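Local coordinates for type IV secretion system protein VirB11 (Brucella suis, PDB 2GZA), which hydrolyses ATP as a hexameric traffic ATPase of the GSP E family that serves the VirB type IV secretion system of Brucella suis, at the interface of chains A and B. Coordinates in Å, arbitrary orientation; residue numbers count along the deposited sequence, not the author numbering. Chains: chain A/B, Type IV secretion system protein VirB11.

Contact 1: the interface of chains A and B. Residues chain A 123-125, 132; chain B 187, 190, 193, 213.
A:Thr125 and A:Tyr132 close on B:Thr190, whose methyl group forms the small apolar centre of this contact. B:Thr190 CG2 lies 3.8 Å from A:Thr125 CB, the two threonine side chains slanting past each other rather than meeting end on. The methyl is turned outward because CG2 is anti to the backbone N, while the hydroxyl OG1 lies beside that N (chi1 -48°). From another direction the phenol oxygen A:Tyr132 OH reaches the same methyl at 3.3 Å, so the tyrosine touches with its oxygen and not with a ring face. Further out, B:Lys193 runs along the backbone of chain A. Its CE passes A:Thr125 O at 3.3 Å, and a bend at chi3 (-76°) helps direct the ammonium towards two carbonyl groups. B:Lys193 NZ makes weak hydrogen bonds to A:Ser123 O at 3.4 Å and to A:Phe124 O at 3.5 Å. The polar rim ends at B:Glu213, whose carboxylate accepts a nearly straight hydrogen bond from the A:Ser123 amide, N to OE2 2.6 Å. That N-H arrives on the anti side of OE2, 24° out of the carboxylate plane. Main-chain groups of A:Ser123 thus face both a lysine and a glutamate. In the fold, loop 123-125 and helix 129-134 of chain A cover helix 188-196 of chain B, whose first turn takes up the final lysine and threonine of the P-loop GETGSGKT, the motif that also holds B:Gly187.

Contact 2: the interface of chains A and B. Residues chain A 129, 138; chain B 168-169, 191, 195, 198.
A:Leu129 reaches over chain B from the first turn of its helix, and its side chain carries most of this contact. From CB the chain turns so that CG is anti to the carbonyl carbon and beside the backbone N (chi1 -75°). CG itself comes 4.1 Å from the carboxylate oxygen B:Glu198 OE1. Beyond it the isobutyl group forks. The CD1 branch packs on the aliphatic part of the glutamate, 3.8 Å from B:Glu198 CG, and also touches B:Arg169 CB at 3.9 Å. The CD2 branch points towards B:Leu195 and B:Leu191 in looser packing, with B:Leu195 CD2 4.2 Å away. Next to this, the ring atom A:Phe138 CE2 meets the methyl B:Leu168 CD1 at 3.9 Å.

B:Glu198 is bent at chi2 (-56°) and is held from within chain B by a salt bridge, B:Arg169 NE to B:Glu198 OE2 2.8 Å. The arginine approaches from above the carboxylate plane, 53° out of it. The other oxygen, OE1, is linked through a water to the backbone N of A:Leu129. In the fold, the start of chain A helix 129-134 sits against chain B helices 164-173 and 188-196 and the loop that carries B:Glu198.

Contact 3: the interface of chains A and B. Residues chain A 309-310, 313, 316-317; chain B 294, 298, 301, 311, 315.
B:Tyr311 swings its ring towards chain A because its CG is anti to the backbone N (chi1 -178°), and chi2 of 86° sets the plane of the ring for A:Ile313. In A:Ile313 the methyl CG2 is likewise anti to its own N, with CG1 beside that N. This methyl lies over one face of the tyrosine, 3.8 Å from the ring centroid and displaced towards the rim, in a CH-pi contact. A:Leu309 CD2 reaches the CD1 side of the ring at 3.6 Å and also packs against the methyls B:Leu298 CD1 and B:Leu301 CD1. A:Pro310 crosses the base of the tyrosine side chain at about a right angle, its ring carbon CD 3.4 Å from B:Tyr311 CB.

The phenol end is tied into chain B. B:Tyr311 OH donates to B:Glu294 OE1 at 2.7 Å and accepts from B:Arg315 NH1 at 2.9 Å, the oxygen lying in the guanidinium plane. These two bonds should restrain the ring. The glutamate, bent at chi2, packs its CG against A:Leu317 CD1, the two side chains coming from opposite directions. Its other oxygen, OE2, forms a long salt bridge with A:Arg316 NH1 at 3.7 Å, the carboxylate and guanidinium planes 51° apart. By joining an apolar platform to a charged cluster, the site fastens neighbouring subunits of the hexamer together.

Contact 1: the interface of chains A and B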
loop_
_atom_site.group_PDB
_atom_site.type_symbol
_atom_site.label_atom_id
_atom_site.label_comp_id
_atom_site.label_asym_id
_atom_site.label_seq_id
_atom_site.Cartn_x
_atom_site.Cartn_y
_atom_site.Cartn_z
ATOM N N SER A 123 0.084 -29.282 30.255
ATOM C CA SER A 123 0.089 -28.795 31.623
ATOM C C SER A 123 -1.195 -29.199 32.346
ATOM O O SER A 123 -2.297 -28.901 31.877
ATOM C CB SER A 123 0.252 -27.272 31.610
ATOM O OG SER A 123 0.053 -26.708 32.889
ATOM N N PHE A 124 -1.032 -29.868 33.492
ATOM C CA PHE A 124 -2.158 -30.403 34.260
ATOM C C PHE A 124 -2.401 -29.705 35.593
ATOM O O PHE A 124 -3.468 -29.853 36.187
ATOM C CB PHE A 124 -1.965 -31.896 34.518
ATOM C CG PHE A 124 -1.828 -32.709 33.279
ATOM C CD1 PHE A 124 -0.736 -33.548 33.112
ATOM C CD2 PHE A 124 -2.785 -32.639 32.273
ATOM C CE1 PHE A 124 -0.602 -34.312 31.963
ATOM C CE2 PHE A 124 -2.657 -33.395 31.116
ATOM C CZ PHE A 124 -1.566 -34.236 30.963
ATOM N N THR A 125 -1.412 -28.953 36.057
ATOM C CA THR A 125 -1.458 -28.292 37.356
ATOM C C THR A 125 -2.776 -27.570 37.599
ATOM O O THR A 125 -3.214 -26.768 36.770
ATOM C CB THR A 125 -0.315 -27.267 37.498
ATOM O OG1 THR A 125 0.890 -27.803 36.946
ATOM C CG2 THR A 125 -0.086 -26.896 38.960
ATOM N N TYR A 132 -2.743 -20.270 45.209
ATOM C CA TYR A 132 -1.762 -19.306 44.720
ATOM C C TYR A 132 -1.351 -18.321 45.805
ATOM O O TYR A 132 -0.171 -18.034 45.960
ATOM C CB TYR A 132 -2.304 -18.520 43.528
ATOM C CG TYR A 132 -2.022 -19.109 42.168
ATOM C CD1 TYR A 132 -3.060 -19.429 41.301
ATOM C CD2 TYR A 132 -0.711 -19.329 41.733
ATOM C CE1 TYR A 132 -2.805 -19.953 40.037
ATOM C CE2 TYR A 132 -0.448 -19.853 40.473
ATOM C CZ TYR A 132 -1.503 -20.165 39.634
ATOM O OH TYR A 132 -1.266 -20.687 38.392
ATOM N N GLY B 187 3.588 -20.635 33.482
ATOM C CA GLY B 187 2.378 -21.069 34.173
ATOM C C GLY B 187 1.121 -20.284 33.838
ATOM O O GLY B 187 0.218 -20.199 34.670
ATOM N N THR B 190 -2.097 -22.452 33.823
ATOM C CA THR B 190 -2.510 -22.784 35.177
ATOM C C THR B 190 -3.269 -21.629 35.815
ATOM O O THR B 190 -4.328 -21.840 36.409
ATOM C CB THR B 190 -1.310 -23.188 36.053
ATOM O OG1 THR B 190 -0.509 -24.139 35.350
ATOM C CG2 THR B 190 -1.776 -23.802 37.358
ATOM N N LYS B 193 -6.604 -21.309 34.196
ATOM C CA LYS B 193 -7.470 -22.309 34.825
ATOM C C LYS B 193 -7.949 -21.904 36.218
ATOM O O LYS B 193 -9.102 -22.160 36.569
ATOM C CB LYS B 193 -6.792 -23.678 34.886
ATOM C CG LYS B 193 -6.707 -24.374 33.537
ATOM C CD LYS B 193 -6.558 -25.886 33.686
ATOM C CE LYS B 193 -5.149 -26.286 34.092
ATOM N NZ LYS B 193 -4.873 -27.726 33.830
ATOM N N GLU B 213 -6.512 -28.979 27.595
ATOM C CA GLU B 213 -5.951 -28.604 28.888
ATOM C C GLU B 213 -6.960 -27.874 29.753
ATOM O O GLU B 213 -6.929 -27.995 30.979
ATOM C CB GLU B 213 -4.722 -27.715 28.711
ATOM C CG GLU B 213 -3.482 -28.421 28.221
ATOM C CD GLU B 213 -2.299 -27.479 28.068
ATOM O OE1 GLU B 213 -2.498 -26.328 27.609
ATOM O OE2 GLU B 213 -1.169 -27.898 28.397
#

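Contact 2: the interface of chains A and B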
loop_
_atom_site.group_PDB
_atom_site.type_symbol
_atom_site.label_atom_id
_atom_site.label_comp_id
_atom_site.label_asym_id
_atom_site.label_seq_id
_atom_site.Cartn_x
_atom_site.Cartn_y
_atom_site.Cartn_z
ATOM N N LEU A 129 -7.209 -19.740 43.257
ATOM C CA LEU A 129 -6.589 -18.465 43.598
ATOM C C LEU A 129 -6.128 -18.464 45.053
ATOM O O LEU A 129 -5.122 -17.839 45.377
ATOM C CB LEU A 129 -7.523 -17.282 43.349
ATOM C CG LEU A 129 -7.826 -16.752 41.943
ATOM C CD1 LEU A 129 -8.827 -15.612 42.052
ATOM C CD2 LEU A 129 -6.575 -16.290 41.220
ATOM N N PHE A 138 1.042 -13.436 45.078
ATOM C CA PHE A 138 0.634 -12.039 44.965
ATOM C C PHE A 138 1.512 -11.086 45.776
ATOM O O PHE A 138 1.168 -9.922 45.948
ATOM C CB PHE A 138 -0.827 -11.888 45.370
ATOM C CG PHE A 138 -1.746 -12.794 44.634
ATOM C CD1 PHE A 138 -2.287 -13.903 45.265
ATOM C CD2 PHE A 138 -2.067 -12.548 43.303
ATOM C CE1 PHE A 138 -3.143 -14.752 44.590
ATOM C CE2 PHE A 138 -2.918 -13.390 42.614
ATOM C CZ PHE A 138 -3.458 -14.494 43.260
ATOM N N LEU B 168 -8.542 -10.026 40.899
ATOM C CA LEU B 168 -8.689 -11.003 39.831
ATOM C C LEU B 168 -10.000 -11.765 39.929
ATOM O O LEU B 168 -10.650 -11.995 38.910
ATOM C CB LEU B 168 -7.504 -11.966 39.802
ATOM C CG LEU B 168 -6.168 -11.378 39.355
ATOM C CD1 LEU B 168 -5.078 -12.441 39.459
ATOM C CD2 LEU B 168 -6.246 -10.804 37.946
ATOM N N ARG B 169 -10.382 -12.144 41.148
ATOM C CA ARG B 169 -11.677 -12.772 41.388
ATOM C C ARG B 169 -12.823 -11.857 40.964
ATOM O O ARG B 169 -13.731 -12.296 40.256
ATOM C CB ARG B 169 -11.842 -13.199 42.852
ATOM C CG ARG B 169 -13.261 -13.630 43.187
ATOM C CD ARG B 169 -13.404 -14.131 44.602
ATOM N NE ARG B 169 -12.817 -15.458 44.769
ATOM C CZ ARG B 169 -11.845 -15.757 45.627
ATOM N NH1 ARG B 169 -11.332 -14.836 46.432
ATOM N NH2 ARG B 169 -11.390 -16.996 45.683
ATOM N N LEU B 191 -2.740 -20.414 35.676
ATOM C CA LEU B 191 -3.427 -19.224 36.177
ATOM C C LEU B 191 -4.764 -19.032 35.470
ATOM O O LEU B 191 -5.768 -18.726 36.111
ATOM C CB LEU B 191 -2.555 -17.969 36.058
ATOM C CG LEU B 191 -3.136 -16.640 36.575
ATOM C CD1 LEU B 191 -3.579 -16.729 38.036
ATOM C CD2 LEU B 191 -2.166 -15.485 36.389
ATOM N N LEU B 195 -8.366 -18.812 37.180
ATOM C CA LEU B 195 -9.315 -17.735 36.919
ATOM C C LEU B 195 -10.658 -18.252 36.420
ATOM O O LEU B 195 -11.701 -17.670 36.717
ATOM C CB LEU B 195 -8.732 -16.719 35.929
ATOM C CG LEU B 195 -7.545 -15.874 36.388
ATOM C CD1 LEU B 195 -6.942 -15.138 35.214
ATOM C CD2 LEU B 195 -7.942 -14.892 37.474
ATOM N N GLU B 198 -13.382 -19.140 38.863
ATOM C CA GLU B 198 -14.119 -18.016 39.439
ATOM C C GLU B 198 -15.365 -17.645 38.617
ATOM O O GLU B 198 -16.175 -16.823 39.039
ATOM C CB GLU B 198 -13.208 -16.797 39.616
ATOM C CG GLU B 198 -11.954 -17.028 40.496
ATOM C CD GLU B 198 -12.258 -17.544 41.900
ATOM O OE1 GLU B 198 -11.521 -18.426 42.371
ATOM O OE2 GLU B 198 -13.218 -17.077 42.543
HETATM O O HOH W 1 -9.434 -20.182 41.708
#

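Contact 3: the interface of chains A and B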
loop_
_atom_site.group_PDB
_atom_site.type_symbol
_atom_site.label_atom_id
_atom_site.label_comp_id
_atom_site.label_asym_id
_atom_site.label_seq_id
_atom_site.Cartn_x
_atom_site.Cartn_y
_atom_site.Cartn_z
ATOM N N LEU A 309 3.925 -1.129 10.240
ATOM C CA LEU A 309 4.229 -0.353 11.426
ATOM C C LEU A 309 4.722 1.031 11.039
ATOM O O LEU A 309 5.619 1.158 10.206
ATOM C CB LEU A 309 5.285 -1.064 12.289
ATOM C CG LEU A 309 4.995 -2.492 12.754
ATOM C CD1 LEU A 309 6.239 -3.120 13.342
ATOM C CD2 LEU A 309 3.852 -2.530 13.753
ATOM N N PRO A 310 4.126 2.077 11.632
ATOM C CA PRO A 310 4.712 3.401 11.499
ATOM C C PRO A 310 6.152 3.372 12.004
ATOM O O PRO A 310 6.491 2.595 12.912
ATOM C CB PRO A 310 3.839 4.262 12.401
ATOM C CG PRO A 310 2.522 3.544 12.436
ATOM C CD PRO A 310 2.890 2.095 12.430
ATOM N N ILE A 313 6.834 3.557 15.668
ATOM C CA ILE A 313 6.466 2.328 16.366
ATOM C C ILE A 313 7.588 1.291 16.285
ATOM O O ILE A 313 7.886 0.592 17.269
ATOM C CB ILE A 313 5.131 1.757 15.820
ATOM C CG1 ILE A 313 3.969 2.735 16.078
ATOM C CG2 ILE A 313 4.846 0.360 16.397
ATOM C CD1 ILE A 313 3.830 3.230 17.533
ATOM N N ARG A 316 10.208 2.386 18.617
ATOM C CA ARG A 316 9.773 2.123 19.978
ATOM C C ARG A 316 9.903 0.635 20.336
ATOM O O ARG A 316 10.261 0.283 21.467
ATOM C CB ARG A 316 8.348 2.600 20.180
ATOM C CG ARG A 316 7.915 2.554 21.621
ATOM C CD ARG A 316 6.717 1.674 21.760
ATOM N NE ARG A 316 5.476 2.414 21.601
ATOM C CZ ARG A 316 4.529 2.462 22.530
ATOM N NH1 ARG A 316 4.686 1.814 23.676
ATOM N NH2 ARG A 316 3.423 3.153 22.316
ATOM N N LEU A 317 9.613 -0.231 19.373
ATOM C CA LEU A 317 9.774 -1.664 19.562
ATOM C C LEU A 317 11.209 -2.063 19.803
ATOM O O LEU A 317 11.485 -2.919 20.646
ATOM C CB LEU A 317 9.241 -2.443 18.364
ATOM C CG LEU A 317 7.928 -3.188 18.557
ATOM C CD1 LEU A 317 7.939 -3.947 19.891
ATOM C CD2 LEU A 317 6.773 -2.217 18.496
ATOM N N GLU B 294 1.715 -4.920 22.569
ATOM C CA GLU B 294 2.658 -4.786 21.472
ATOM C C GLU B 294 2.614 -6.016 20.578
ATOM O O GLU B 294 2.530 -5.880 19.356
ATOM C CB GLU B 294 4.052 -4.554 22.027
ATOM C CG GLU B 294 4.876 -3.661 21.185
ATOM C CD GLU B 294 4.456 -2.198 21.243
ATOM O OE1 GLU B 294 4.292 -1.587 20.167
ATOM O OE2 GLU B 294 4.305 -1.649 22.352
ATOM N N LEU B 298 0.819 -6.980 16.547
ATOM C CA LEU B 298 1.531 -7.694 15.498
ATOM C C LEU B 298 0.721 -8.873 14.995
ATOM O O LEU B 298 0.748 -9.187 13.815
ATOM C CB LEU B 298 2.885 -8.171 16.021
ATOM C CG LEU B 298 4.109 -7.258 15.947
ATOM C CD1 LEU B 298 3.775 -5.777 15.892
ATOM C CD2 LEU B 298 5.064 -7.573 17.102
ATOM N N LEU B 301 -2.032 -7.660 12.609
ATOM C CA LEU B 301 -1.464 -7.375 11.297
ATOM C C LEU B 301 -1.248 -8.613 10.427
ATOM O O LEU B 301 -0.912 -8.494 9.249
ATOM C CB LEU B 301 -0.169 -6.577 11.446
ATOM C CG LEU B 301 -0.325 -5.161 12.005
ATOM C CD1 LEU B 301 1.022 -4.603 12.398
ATOM C CD2 LEU B 301 -1.019 -4.241 11.010
ATOM N N TYR B 311 -2.053 1.329 12.491
ATOM C CA TYR B 311 -1.549 0.792 13.744
ATOM C C TYR B 311 -2.228 1.434 14.956
ATOM O O TYR B 311 -2.561 0.740 15.921
ATOM C CB TYR B 311 -0.029 0.918 13.822
ATOM C CG TYR B 311 0.565 0.342 15.089
ATOM C CD1 TYR B 311 0.879 -1.010 15.188
ATOM C CD2 TYR B 311 0.799 1.151 16.190
ATOM C CE1 TYR B 311 1.422 -1.536 16.354
ATOM C CE2 TYR B 311 1.336 0.636 17.350
ATOM C CZ TYR B 311 1.642 -0.706 17.433
ATOM O OH TYR B 311 2.173 -1.194 18.607
ATOM N N ARG B 315 -4.160 -0.518 18.077
ATOM C CA ARG B 315 -3.853 -0.246 19.478
ATOM C C ARG B 315 -5.067 0.278 20.233
ATOM O O ARG B 315 -5.256 -0.031 21.415
ATOM C CB ARG B 315 -2.688 0.739 19.610
ATOM C CG ARG B 315 -1.332 0.156 19.237
ATOM C CD ARG B 315 -1.015 -1.140 20.000
ATOM N NE ARG B 315 -0.867 -0.903 21.429
ATOM C CZ ARG B 315 0.289 -0.707 22.054
ATOM N NH1 ARG B 315 1.442 -0.737 21.393
ATOM N NH2 ARG B 315 0.287 -0.491 23.355
#

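Contacts 1 and 2 are adjoining parts of the subunit boundary, with C-alpha centres about 12 Å apart. Both use helix 129-134 of chain A and helix 188-196 of chain B. Contact 3 lies about 31 Å from contact 1 and 30 Å from contact 2, and draws on helix 311-321 from each chain, which supplies different residues on the two sides. Well-separated attachment sites of this kind would be expected to limit rocking between neighbours. As contacts 1 and 2 engage the helix behind the P-loop, subunit packing may be coupled to the nucleotide site around the hexamer.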